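Local coordinates for protein dihydroorotase (PDB 2OGJ) that deacetylates acetyl-(R)-mandelate in vitro as an esterase with a binuclear zinc site in a TIM barrel, at residues Pro71-Leu76 with Val332-Met337; Pro91-Ala96 with Ser125-Ile129; Tyr216-Glu221 with Leu247-Ala251. All coordinates share one frame. Residue numbers count along the deposited sequence, not the author numbering.

Interaction 1 is buried and the most central contact. Its centre lies about 8 Å from the centre of the chain, and its side-chain packing is apolar. It sets the first barrel strand against the chain that follows helix 327-332. Interaction 2 is partly buried and mixes apolar packing with charge. It joins the loop before strand 100-106 to the start of strand 128-132. These two reach the same sheet and touch through L335 and R128. Interaction 3 is also buried, but its centre lies about 22 Å from the chain's centre. It pairs two outer barrel helices through leucines, and another subunit reaches its polar edge. Interactions 2 and 3 both lie within the loop that interaction 1 closes.

Interaction 1: residues Pro71-Leu76 with Val332-Met337; sequences PGWVDL and VIRLDM
The first barrel strand of this amidohydrolase, which leads into zinc-binding H77 and H79, packs here against the chain leaving helix 327-332. Residues 73-75 are strand. The helix ends in a Schellman motif with R334 as C-prime at positive phi (61/41). L335 and D336 are extended, and M337 leaves that conformation (-130/31). The segments run in opposite senses: CA atoms pair P71 with M337 (7.7 Å), V74 with L335 (9.8 Å) and L76 with I333 (8.5 Å). In the TIM barrel this sets strand 68-75 against the loop toward strand 348-362. The side-chain contacts are all apolar. P71 CG lies 3.8 Å from SE of M337, a selenomethionine (t, t, m). V74 (t) reaches CD1 of I333 (p, t) from CG1 at 4.2 Å, and L335 CD2 from CG2 at 4.4 Å. L76 (t, p) sets CD1 4.1 Å from I333 CG2 and 4.4 Å from V332 CB. The CA-to-CB bond of W73 points away; its side chain touches helix 304-313. D75 OD1 hydrogen-bonds T290 OG1.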
ATOM      1  N   PRO A  71      19.063 -39.107  25.958  1.00 43.04           N
ATOM      2  CA  PRO A  71      19.065 -37.763  26.533  1.00 43.11           C
ATOM      3  C   PRO A  71      17.675 -37.176  26.251  1.00 42.10           C
ATOM      4  O   PRO A  71      17.026 -37.584  25.290  1.00 43.26           O
ATOM      5  CB  PRO A  71      20.198 -37.064  25.775  1.00 43.12           C
ATOM      6  CG  PRO A  71      20.375 -37.890  24.531  1.00 43.80           C
ATOM      7  CD  PRO A  71      20.164 -39.284  25.001  1.00 42.50           C
ATOM      8  N   GLY A  72      17.207 -36.267  27.100  1.00 39.95           N
ATOM      9  CA  GLY A  72      15.895 -35.679  26.915  1.00 39.73           C
ATOM     10  C   GLY A  72      15.598 -35.230  25.498  1.00 41.04           C
ATOM     11  O   GLY A  72      16.409 -34.555  24.867  1.00 42.64           O
ATOM     12  N   TRP A  73      14.429 -35.615  24.988  1.00 40.59           N
ATOM     13  CA  TRP A  73      14.015 -35.250  23.642  1.00 38.55           C
ATOM     14  C   TRP A  73      13.959 -33.740  23.481  1.00 39.82           C
ATOM     15  O   TRP A  73      13.547 -33.025  24.402  1.00 37.75           O
ATOM     16  CB  TRP A  73      12.650 -35.842  23.334  1.00 37.41           C
ATOM     17  CG  TRP A  73      12.652 -37.322  23.191  1.00 37.22           C
ATOM     18  CD1 TRP A  73      13.744 -38.143  23.064  1.00 35.54           C
ATOM     19  CD2 TRP A  73      11.497 -38.162  23.085  1.00 35.54           C
ATOM     20  NE1 TRP A  73      13.331 -39.447  22.880  1.00 35.35           N
ATOM     21  CE2 TRP A  73      11.959 -39.486  22.889  1.00 34.49           C
ATOM     22  CE3 TRP A  73      10.115 -37.923  23.134  1.00 34.46           C
ATOM     23  CZ2 TRP A  73      11.086 -40.567  22.739  1.00 33.24           C
ATOM     24  CZ3 TRP A  73       9.244 -38.990  22.987  1.00 34.03           C
ATOM     25  CH2 TRP A  73       9.734 -40.302  22.791  1.00 37.36           C
ATOM     26  N   VAL A  74      14.374 -33.278  22.296  1.00 40.37           N
ATOM     27  CA  VAL A  74      14.394 -31.863  21.935  1.00 39.83           C
ATOM     28  C   VAL A  74      13.432 -31.592  20.769  1.00 39.80           C
ATOM     29  O   VAL A  74      13.658 -32.072  19.658  1.00 42.49           O
ATOM     30  CB  VAL A  74      15.811 -31.428  21.470  1.00 39.14           C
ATOM     31  CG1 VAL A  74      15.799 -29.958  21.115  1.00 39.21           C
ATOM     32  CG2 VAL A  74      16.852 -31.709  22.552  1.00 39.40           C
ATOM     33  N   ASP A  75      12.351 -30.853  21.009  1.00 39.74           N
ATOM     34  CA  ASP A  75      11.420 -30.525  19.921  1.00 39.16           C
ATOM     35  C   ASP A  75      11.799 -29.110  19.506  1.00 38.28           C
ATOM     36  O   ASP A  75      11.502 -28.135  20.198  1.00 36.96           O
ATOM     37  CB  ASP A  75       9.959 -30.585  20.379  1.00 38.68           C
ATOM     38  CG  ASP A  75       8.975 -30.393  19.227  1.00 39.63           C
ATOM     39  OD1 ASP A  75       7.770 -30.664  19.399  1.00 38.29           O
ATOM     40  OD2 ASP A  75       9.406 -29.960  18.140  1.00 40.87           O
ATOM     41  N   LEU A  76      12.490 -29.033  18.377  1.00 37.28           N
ATOM     42  CA  LEU A  76      12.999 -27.794  17.806  1.00 36.02           C
ATOM     43  C   LEU A  76      11.938 -26.842  17.262  1.00 35.15           C
ATOM     44  O   LEU A  76      12.255 -25.708  16.867  1.00 33.15           O
ATOM     45  CB  LEU A  76      13.967 -28.154  16.680  1.00 34.48           C
ATOM     46  CG  LEU A  76      14.704 -27.051  15.953  1.00 34.81           C
ATOM     47  CD1 LEU A  76      15.774 -26.469  16.863  1.00 33.01           C
ATOM     48  CD2 LEU A  76      15.305 -27.619  14.685  1.00 32.74           C
ATOM     49  N   VAL A 332      21.850 -27.451  16.609  1.00 41.02           N
ATOM     50  CA  VAL A 332      21.350 -26.194  16.079  1.00 40.31           C
ATOM     51  C   VAL A 332      21.270 -25.142  17.176  1.00 40.16           C
ATOM     52  O   VAL A 332      21.604 -23.977  16.953  1.00 39.42           O
ATOM     53  CB  VAL A 332      19.934 -26.339  15.473  1.00 40.55           C
ATOM     54  CG1 VAL A 332      19.460 -24.976  14.926  1.00 38.80           C
ATOM     55  CG2 VAL A 332      19.936 -27.392  14.394  1.00 37.82           C
ATOM     56  N   ILE A 333      20.828 -25.547  18.362  1.00 39.88           N
ATOM     57  CA  ILE A 333      20.698 -24.580  19.437  1.00 41.23           C
ATOM     58  C   ILE A 333      21.923 -24.497  20.325  1.00 42.57           C
ATOM     59  O   ILE A 333      21.925 -23.810  21.347  1.00 43.35           O
ATOM     60  CB  ILE A 333      19.421 -24.842  20.285  1.00 39.41           C
ATOM     61  CG1 ILE A 333      19.361 -26.293  20.728  1.00 37.99           C
ATOM     62  CG2 ILE A 333      18.183 -24.497  19.469  1.00 38.56           C
ATOM     63  CD1 ILE A 333      18.207 -26.589  21.629  1.00 35.87           C
ATOM     64  N   ARG A 334      22.980 -25.180  19.910  1.00 45.41           N
ATOM     65  CA  ARG A 334      24.227 -25.183  20.647  1.00 47.36           C
ATOM     66  C   ARG A 334      24.050 -25.752  22.045  1.00 47.74           C
ATOM     67  O   ARG A 334      24.601 -25.233  23.016  1.00 47.74           O
ATOM     68  CB  ARG A 334      24.808 -23.759  20.704  1.00 50.68           C
ATOM     69  CG  ARG A 334      25.306 -23.250  19.345  1.00 55.37           C
ATOM     70  CD  ARG A 334      25.509 -21.736  19.309  1.00 60.87           C
ATOM     71  NE  ARG A 334      25.631 -21.230  17.935  1.00 65.19           N
ATOM     72  CZ  ARG A 334      25.512 -19.947  17.586  1.00 65.91           C
ATOM     73  NH1 ARG A 334      25.266 -19.009  18.505  1.00 65.21           N
ATOM     74  NH2 ARG A 334      25.628 -19.599  16.307  1.00 64.98           N
ATOM     75  N   LEU A 335      23.267 -26.820  22.139  1.00 48.24           N
ATOM     76  CA  LEU A 335      23.040 -27.498  23.409  1.00 49.97           C
ATOM     77  C   LEU A 335      24.047 -28.632  23.478  1.00 52.10           C
ATOM     78  O   LEU A 335      24.036 -29.525  22.624  1.00 52.96           O
ATOM     79  CB  LEU A 335      21.626 -28.075  23.476  1.00 46.94           C
ATOM     80  CG  LEU A 335      21.310 -28.892  24.732  1.00 44.98           C
ATOM     81  CD1 LEU A 335      21.629 -28.053  25.973  1.00 41.37           C
ATOM     82  CD2 LEU A 335      19.835 -29.331  24.711  1.00 39.81           C
ATOM     83  N   ASP A 336      24.921 -28.605  24.479  1.00 54.88           N
ATOM     84  CA  ASP A 336      25.926 -29.655  24.593  1.00 56.26           C
ATOM     85  C   ASP A 336      25.289 -30.975  24.950  1.00 56.12           C
ATOM     86  O   ASP A 336      24.563 -31.060  25.937  1.00 55.73           O
ATOM     87  CB  ASP A 336      26.958 -29.319  25.651  1.00 59.12           C
ATOM     88  CG  ASP A 336      27.827 -30.510  25.984  1.00 62.46           C
ATOM     89  OD1 ASP A 336      28.394 -31.092  25.037  1.00 63.50           O
ATOM     90  OD2 ASP A 336      27.936 -30.870  27.177  1.00 64.52           O
HETATM   91  N   MSE A 337      25.573 -32.012  24.170  1.00 56.10           N
HETATM   92  CA  MSE A 337      24.978 -33.319  24.435  1.00 58.04           C
HETATM   93  C   MSE A 337      26.013 -34.454  24.462  1.00 59.52           C
HETATM   94  O   MSE A 337      25.720 -35.600  24.125  1.00 59.67           O
HETATM   95  CB  MSE A 337      23.882 -33.587  23.394  1.00 57.21           C
HETATM   96  CG  MSE A 337      22.945 -34.702  23.763  1.00 56.81           C
HETATM   97 SE   MSE A 337      21.362 -34.504  22.991  1.00 77.05          SE
HETATM   98  CE  MSE A 337      20.615 -33.449  24.118  1.00 55.58           C
TER

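Interaction 2: residues Pro91-Ala96 with Ser125-Ile129; sequences PSECGA and SRERI
This is a mixed polar and apolar contact between a loop and the lead-in to a barrel strand. Residues 91-96 belong to the loop between strands 77-78 and 100-106. Residues 125-129 follow helix 114-122 and enter strand 128-132. In the TIM barrel wall, the loop that leads to strand 100-106 thus meets the turn between helix 114-122 and strand 128-132. P91 to E93 have helical phi/psi, and C94 N donates to P91 O at 3.2 Å. The closest CA pairs are P91 with S125 (7.5 Å) and A96 with E127 (6.8 Å). At the apolar end, P91 CB sits 4.1 Å from I129 CD1. P91 CG is 3.4 Å from S125 OG, whose hydrogen bond goes back to I121 O. E127 makes the polar link. Its CA-to-CB bond points toward the loop, and chi1 m with chi2 near 91° brings OE2 to A96 N. A96 N donates to E127 OE2 at 3.2 Å and 172°. E127 OE2 also forms a salt bridge with R126 NH1 of its own segment, at 3.3 Å. A96 CB lies over one face of that guanidinium, 3.8 Å from R126 NH1. G95 CA passes 3.7 Å from E127 OE2. The buried carboxylate is met by the A96 amide and by R126, itself shared with E385 in a salt bridge. With E127 so placed, G95 leaves room that a CB would take up.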
ATOM      1  N   PRO A  91       3.754 -24.910  27.695  1.00 36.66           N
ATOM      2  CA  PRO A  91       4.841 -25.880  27.581  1.00 37.69           C
ATOM      3  C   PRO A  91       4.492 -27.190  28.290  1.00 39.35           C
ATOM      4  O   PRO A  91       4.982 -28.254  27.920  1.00 40.33           O
ATOM      5  CB  PRO A  91       6.035 -25.154  28.199  1.00 36.98           C
ATOM      6  CG  PRO A  91       5.429 -24.059  28.991  1.00 38.25           C
ATOM      7  CD  PRO A  91       4.263 -23.620  28.186  1.00 36.10           C
ATOM      8  N   SER A  92       3.628 -27.128  29.299  1.00 39.97           N
ATOM      9  CA  SER A  92       3.228 -28.349  29.991  1.00 39.17           C
ATOM     10  C   SER A  92       2.432 -29.271  29.049  1.00 38.19           C
ATOM     11  O   SER A  92       2.276 -30.449  29.334  1.00 36.37           O
ATOM     12  CB  SER A  92       2.375 -28.014  31.217  1.00 40.49           C
ATOM     13  OG  SER A  92       1.007 -27.882  30.876  1.00 41.71           O
ATOM     14  N   GLU A  93       1.941 -28.753  27.909  1.00 37.25           N
ATOM     15  CA  GLU A  93       1.129 -29.523  26.976  1.00 36.09           C
ATOM     16  C   GLU A  93       1.996 -30.198  25.919  1.00 34.29           C
ATOM     17  O   GLU A  93       1.499 -31.063  25.166  1.00 32.71           O
ATOM     18  CB  GLU A  93       0.079 -28.629  26.318  1.00 36.58           C
ATOM     19  CG  GLU A  93      -0.889 -27.986  27.296  1.00 38.20           C
ATOM     20  CD  GLU A  93      -1.909 -27.097  26.610  1.00 40.99           C
ATOM     21  OE1 GLU A  93      -1.862 -26.992  25.367  1.00 42.40           O
ATOM     22  OE2 GLU A  93      -2.754 -26.507  27.316  1.00 20.56           O
ATOM     23  N   CYS A  94       3.256 -29.850  25.821  1.00 34.46           N
ATOM     24  CA  CYS A  94       4.122 -30.453  24.811  1.00 34.89           C
ATOM     25  C   CYS A  94       5.520 -30.715  25.356  1.00 33.64           C
ATOM     26  O   CYS A  94       6.429 -31.031  24.599  1.00 34.23           O
ATOM     27  CB  CYS A  94       4.227 -29.511  23.617  1.00 35.62           C
ATOM     28  SG  CYS A  94       4.821 -27.868  24.133  1.00 31.71           S
ATOM     29  N   GLY A  95       5.679 -30.566  26.666  1.00 33.25           N
ATOM     30  CA  GLY A  95       6.971 -30.772  27.301  1.00 34.95           C
ATOM     31  C   GLY A  95       7.224 -32.095  28.017  1.00 35.63           C
ATOM     32  O   GLY A  95       7.031 -33.168  27.448  1.00 33.99           O
ATOM     33  N   ALA A  96       7.665 -31.991  29.273  1.00 38.74           N
ATOM     34  CA  ALA A  96       8.001 -33.126  30.142  1.00 39.82           C
ATOM     35  C   ALA A  96       6.954 -34.219  30.246  1.00 41.00           C
ATOM     36  O   ALA A  96       7.284 -35.396  30.114  1.00 39.96           O
ATOM     37  CB  ALA A  96       8.331 -32.628  31.524  1.00 39.76           C
ATOM     38  N   SER A 125       9.318 -22.324  33.713  1.00 42.23           N
ATOM     39  CA  SER A 125       9.203 -23.704  33.227  1.00 44.18           C
ATOM     40  C   SER A 125      10.271 -24.666  33.738  1.00 46.22           C
ATOM     41  O   SER A 125      11.420 -24.261  33.964  1.00 46.76           O
ATOM     42  CB  SER A 125       9.227 -23.733  31.698  1.00 42.02           C
ATOM     43  OG  SER A 125       7.977 -23.369  31.140  1.00 41.07           O
ATOM     44  N   ARG A 126       9.908 -25.942  33.903  1.00 47.01           N
ATOM     45  CA  ARG A 126      10.902 -26.908  34.358  1.00 47.87           C
ATOM     46  C   ARG A 126      11.766 -27.418  33.216  1.00 46.32           C
ATOM     47  O   ARG A 126      12.855 -27.934  33.454  1.00 47.18           O
ATOM     48  CB  ARG A 126      10.289 -28.093  35.152  1.00 49.77           C
ATOM     49  CG  ARG A 126       8.965 -28.709  34.713  1.00 51.63           C
ATOM     50  CD  ARG A 126       8.817 -30.054  35.444  1.00 57.56           C
ATOM     51  NE  ARG A 126       7.470 -30.634  35.570  1.00 60.28           N
ATOM     52  CZ  ARG A 126       6.503 -30.548  34.657  1.00 64.37           C
ATOM     53  NH1 ARG A 126       6.690 -29.883  33.512  1.00 65.95           N
ATOM     54  NH2 ARG A 126       5.347 -31.163  34.875  1.00 64.62           N
ATOM     55  N   GLU A 127      11.298 -27.247  31.981  1.00 44.58           N
ATOM     56  CA  GLU A 127      12.055 -27.682  30.811  1.00 42.64           C
ATOM     57  C   GLU A 127      13.019 -26.602  30.348  1.00 41.86           C
ATOM     58  O   GLU A 127      12.972 -25.472  30.824  1.00 41.97           O
ATOM     59  CB  GLU A 127      11.116 -28.025  29.657  1.00 41.52           C
ATOM     60  CG  GLU A 127      10.049 -29.034  30.038  1.00 41.97           C
ATOM     61  CD  GLU A 127       8.765 -28.384  30.538  1.00 41.16           C
ATOM     62  OE1 GLU A 127       8.823 -27.233  31.043  1.00 41.06           O
ATOM     63  OE2 GLU A 127       7.702 -29.036  30.440  1.00 38.04           O
ATOM     64  N   ARG A 128      13.904 -26.960  29.427  1.00 41.50           N
ATOM     65  CA  ARG A 128      14.844 -25.996  28.891  1.00 41.95           C
ATOM     66  C   ARG A 128      14.060 -25.355  27.763  1.00 42.16           C
ATOM     67  O   ARG A 128      13.559 -26.046  26.867  1.00 41.84           O
ATOM     68  CB  ARG A 128      16.084 -26.683  28.322  1.00 42.03           C
ATOM     69  CG  ARG A 128      17.138 -25.725  27.780  1.00 42.57           C
ATOM     70  CD  ARG A 128      18.198 -26.484  27.010  1.00 45.00           C
ATOM     71  NE  ARG A 128      18.577 -27.694  27.735  1.00 49.10           N
ATOM     72  CZ  ARG A 128      19.481 -27.741  28.706  1.00 50.32           C
ATOM     73  NH1 ARG A 128      20.127 -26.639  29.075  1.00 53.65           N
ATOM     74  NH2 ARG A 128      19.718 -28.889  29.324  1.00 49.29           N
ATOM     75  N   ILE A 129      13.933 -24.039  27.809  1.00 41.37           N
ATOM     76  CA  ILE A 129      13.194 -23.347  26.782  1.00 40.89           C
ATOM     77  C   ILE A 129      14.017 -22.257  26.099  1.00 40.42           C
ATOM     78  O   ILE A 129      14.482 -21.286  26.718  1.00 38.42           O
ATOM     79  CB  ILE A 129      11.890 -22.821  27.377  1.00 40.35           C
ATOM     80  CG1 ILE A 129      11.054 -24.023  27.824  1.00 39.47           C
ATOM     81  CG2 ILE A 129      11.148 -21.964  26.373  1.00 40.27           C
ATOM     82  CD1 ILE A 129       9.850 -23.662  28.592  1.00 41.44           C
TER

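Interaction 3: residues Tyr216-Glu221 with Leu247-Ala251; sequences YDEVLE and LFNLA
Two neighbouring outer helices of the TIM barrel pack side by side here, following the successive strands 206-209 and 228-230 in beta-alpha order. The axes of the two segments approach to 10.1 Å and cross at 22°, nearly parallel. CA atoms are closest at D217 with L247 (6.0 Å) and L220 with A251 (7.0 Å). L247 comes first and points into the gap. Its CD1 lies over one face of the Y216 ring, a CH-pi contact 4.2 Å from the centroid, while L247 CD2 meets L220 CD2 at 3.8 Å. L247 CG is also 3.6 Å from D217 OD1, but the charge of D217 is met by OD2 in a salt bridge to K196 of the second subunit. Y216 OH hydrogen-bonds to C232 O, on the segment after strand 228-230 that carries the zinc ligand H231. The CA-to-CB bond of F248 points away, and its ring makes a cation-pi contact with R281. One turn on from L247, L250 (t, p) places CD2 4.1 Å from L220 CB, 3.7 Å from D217 O and 3.1 Å from E221 OE2. At A251, L220 CD2 rests 3.8 Å from A251 CA and 4.0 Å from A251 CB.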
ATOM      1  N   TYR A 216      10.444 -21.898  -2.324  1.00 52.48           N
ATOM      2  CA  TYR A 216      11.241 -22.888  -1.600  1.00 52.27           C
ATOM      3  C   TYR A 216      12.649 -22.909  -2.171  1.00 52.12           C
ATOM      4  O   TYR A 216      13.638 -22.962  -1.448  1.00 50.39           O
ATOM      5  CB  TYR A 216      10.606 -24.270  -1.779  1.00 51.03           C
ATOM      6  CG  TYR A 216      11.036 -25.340  -0.796  1.00 49.38           C
ATOM      7  CD1 TYR A 216      12.347 -25.408  -0.316  1.00 47.85           C
ATOM      8  CD2 TYR A 216      10.134 -26.323  -0.381  1.00 49.52           C
ATOM      9  CE1 TYR A 216      12.744 -26.424   0.551  1.00 45.63           C
ATOM     10  CE2 TYR A 216      10.526 -27.347   0.485  1.00 48.42           C
ATOM     11  CZ  TYR A 216      11.834 -27.387   0.944  1.00 46.68           C
ATOM     12  OH  TYR A 216      12.229 -28.388   1.798  1.00 46.44           O
ATOM     13  N   ASP A 217      12.714 -22.868  -3.492  1.00 53.77           N
ATOM     14  CA  ASP A 217      13.967 -22.906  -4.223  1.00 54.69           C
ATOM     15  C   ASP A 217      14.844 -21.695  -3.894  1.00 57.06           C
ATOM     16  O   ASP A 217      16.069 -21.808  -3.736  1.00 57.93           O
ATOM     17  CB  ASP A 217      13.657 -22.942  -5.722  1.00 52.77           C
ATOM     18  CG  ASP A 217      12.557 -23.959  -6.082  1.00 52.59           C
ATOM     19  OD1 ASP A 217      12.837 -24.857  -6.902  1.00 54.98           O
ATOM     20  OD2 ASP A 217      11.419 -23.869  -5.563  1.00 46.81           O
ATOM     21  N   GLU A 218      14.203 -20.534  -3.790  1.00 57.78           N
ATOM     22  CA  GLU A 218      14.895 -19.288  -3.508  1.00 57.81           C
ATOM     23  C   GLU A 218      15.493 -19.276  -2.114  1.00 56.09           C
ATOM     24  O   GLU A 218      16.611 -18.808  -1.923  1.00 55.12           O
ATOM     25  CB  GLU A 218      13.932 -18.105  -3.688  1.00 59.67           C
ATOM     26  CG  GLU A 218      13.673 -17.737  -5.136  1.00 61.66           C
ATOM     27  CD  GLU A 218      12.676 -16.597  -5.282  1.00 64.07           C
ATOM     28  OE1 GLU A 218      12.891 -15.720  -6.153  1.00 65.59           O
ATOM     29  OE2 GLU A 218      11.672 -16.580  -4.534  1.00 64.43           O
ATOM     30  N   VAL A 219      14.743 -19.792  -1.147  1.00 55.80           N
ATOM     31  CA  VAL A 219      15.196 -19.832   0.235  1.00 55.73           C
ATOM     32  C   VAL A 219      16.438 -20.705   0.396  1.00 56.31           C
ATOM     33  O   VAL A 219      17.406 -20.294   1.032  1.00 56.67           O
ATOM     34  CB  VAL A 219      14.096 -20.352   1.167  1.00 55.64           C
ATOM     35  CG1 VAL A 219      14.600 -20.352   2.606  1.00 55.81           C
ATOM     36  CG2 VAL A 219      12.857 -19.496   1.027  1.00 52.86           C
ATOM     37  N   LEU A 220      16.406 -21.915  -0.153  1.00 56.51           N
ATOM     38  CA  LEU A 220      17.561 -22.812  -0.094  1.00 57.91           C
ATOM     39  C   LEU A 220      18.829 -22.143  -0.676  1.00 58.84           C
ATOM     40  O   LEU A 220      19.956 -22.407  -0.238  1.00 57.98           O
ATOM     41  CB  LEU A 220      17.244 -24.094  -0.872  1.00 57.61           C
ATOM     42  CG  LEU A 220      16.718 -25.335  -0.131  1.00 58.29           C
ATOM     43  CD1 LEU A 220      15.804 -24.949   1.024  1.00 57.74           C
ATOM     44  CD2 LEU A 220      15.994 -26.233  -1.129  1.00 55.67           C
ATOM     45  N   GLU A 221      18.629 -21.279  -1.673  1.00 60.05           N
ATOM     46  CA  GLU A 221      19.733 -20.560  -2.317  1.00 60.25           C
ATOM     47  C   GLU A 221      20.399 -19.591  -1.336  1.00 58.72           C
ATOM     48  O   GLU A 221      21.618 -19.586  -1.196  1.00 57.63           O
ATOM     49  CB  GLU A 221      19.232 -19.761  -3.531  1.00 63.20           C
ATOM     50  CG  GLU A 221      18.534 -20.563  -4.642  1.00 67.63           C
ATOM     51  CD  GLU A 221      19.496 -21.336  -5.546  1.00 70.23           C
ATOM     52  OE1 GLU A 221      20.685 -20.948  -5.615  1.00 70.61           O
ATOM     53  OE2 GLU A 221      19.058 -22.317  -6.202  1.00 70.62           O
ATOM     54  N   LEU A 247      13.948 -28.878  -7.584  1.00 61.97           N
ATOM     55  CA  LEU A 247      13.872 -28.527  -6.174  1.00 60.00           C
ATOM     56  C   LEU A 247      14.464 -29.659  -5.349  1.00 60.31           C
ATOM     57  O   LEU A 247      15.276 -29.428  -4.444  1.00 58.86           O
ATOM     58  CB  LEU A 247      12.418 -28.312  -5.742  1.00 57.85           C
ATOM     59  CG  LEU A 247      12.146 -27.477  -4.478  1.00 55.01           C
ATOM     60  CD1 LEU A 247      11.075 -28.146  -3.683  1.00 53.80           C
ATOM     61  CD2 LEU A 247      13.387 -27.312  -3.614  1.00 53.78           C
ATOM     62  N   PHE A 248      14.049 -30.888  -5.664  1.00 60.14           N
ATOM     63  CA  PHE A 248      14.542 -32.044  -4.934  1.00 61.45           C
ATOM     64  C   PHE A 248      16.049 -32.114  -5.008  1.00 61.51           C
ATOM     65  O   PHE A 248      16.712 -32.356  -4.005  1.00 62.60           O
ATOM     66  CB  PHE A 248      13.976 -33.356  -5.469  1.00 62.30           C
ATOM     67  CG  PHE A 248      14.382 -34.549  -4.648  1.00 64.06           C
ATOM     68  CD1 PHE A 248      13.633 -34.936  -3.534  1.00 65.33           C
ATOM     69  CD2 PHE A 248      15.550 -35.245  -4.945  1.00 63.66           C
ATOM     70  CE1 PHE A 248      14.045 -35.993  -2.725  1.00 65.43           C
ATOM     71  CE2 PHE A 248      15.970 -36.296  -4.149  1.00 64.92           C
ATOM     72  CZ  PHE A 248      15.213 -36.673  -3.031  1.00 66.16           C
ATOM     73  N   ASN A 249      16.603 -31.899  -6.197  1.00 61.43           N
ATOM     74  CA  ASN A 249      18.035 -31.955  -6.389  1.00 60.45           C
ATOM     75  C   ASN A 249      18.727 -30.870  -5.591  1.00 56.78           C
ATOM     76  O   ASN A 249      19.836 -31.069  -5.075  1.00 55.65           O
ATOM     77  CB  ASN A 249      18.364 -31.917  -7.878  1.00 63.91           C
ATOM     78  CG  ASN A 249      17.757 -33.101  -8.607  1.00 67.54           C
ATOM     79  OD1 ASN A 249      17.772 -34.226  -8.102  1.00 20.56           O
ATOM     80  ND2 ASN A 249      17.220 -32.856  -9.794  1.00 20.56           N
ATOM     81  N   LEU A 250      18.090 -29.716  -5.470  1.00 53.26           N
ATOM     82  CA  LEU A 250      18.692 -28.628  -4.721  1.00 50.71           C
ATOM     83  C   LEU A 250      18.633 -28.913  -3.213  1.00 48.57           C
ATOM     84  O   LEU A 250      19.601 -28.684  -2.503  1.00 47.02           O
ATOM     85  CB  LEU A 250      17.996 -27.300  -5.055  1.00 49.11           C
ATOM     86  CG  LEU A 250      18.583 -26.062  -4.368  1.00 48.26           C
ATOM     87  CD1 LEU A 250      20.056 -25.967  -4.662  1.00 45.59           C
ATOM     88  CD2 LEU A 250      17.868 -24.814  -4.833  1.00 48.94           C
ATOM     89  N   ALA A 251      17.506 -29.428  -2.735  1.00 49.03           N
ATOM     90  CA  ALA A 251      17.349 -29.741  -1.314  1.00 50.04           C
ATOM     91  C   ALA A 251      18.391 -30.770  -0.882  1.00 50.60           C
ATOM     92  O   ALA A 251      19.009 -30.651   0.181  1.00 50.22           O
ATOM     93  CB  ALA A 251      15.954 -30.277  -1.055  1.00 50.04           C
TER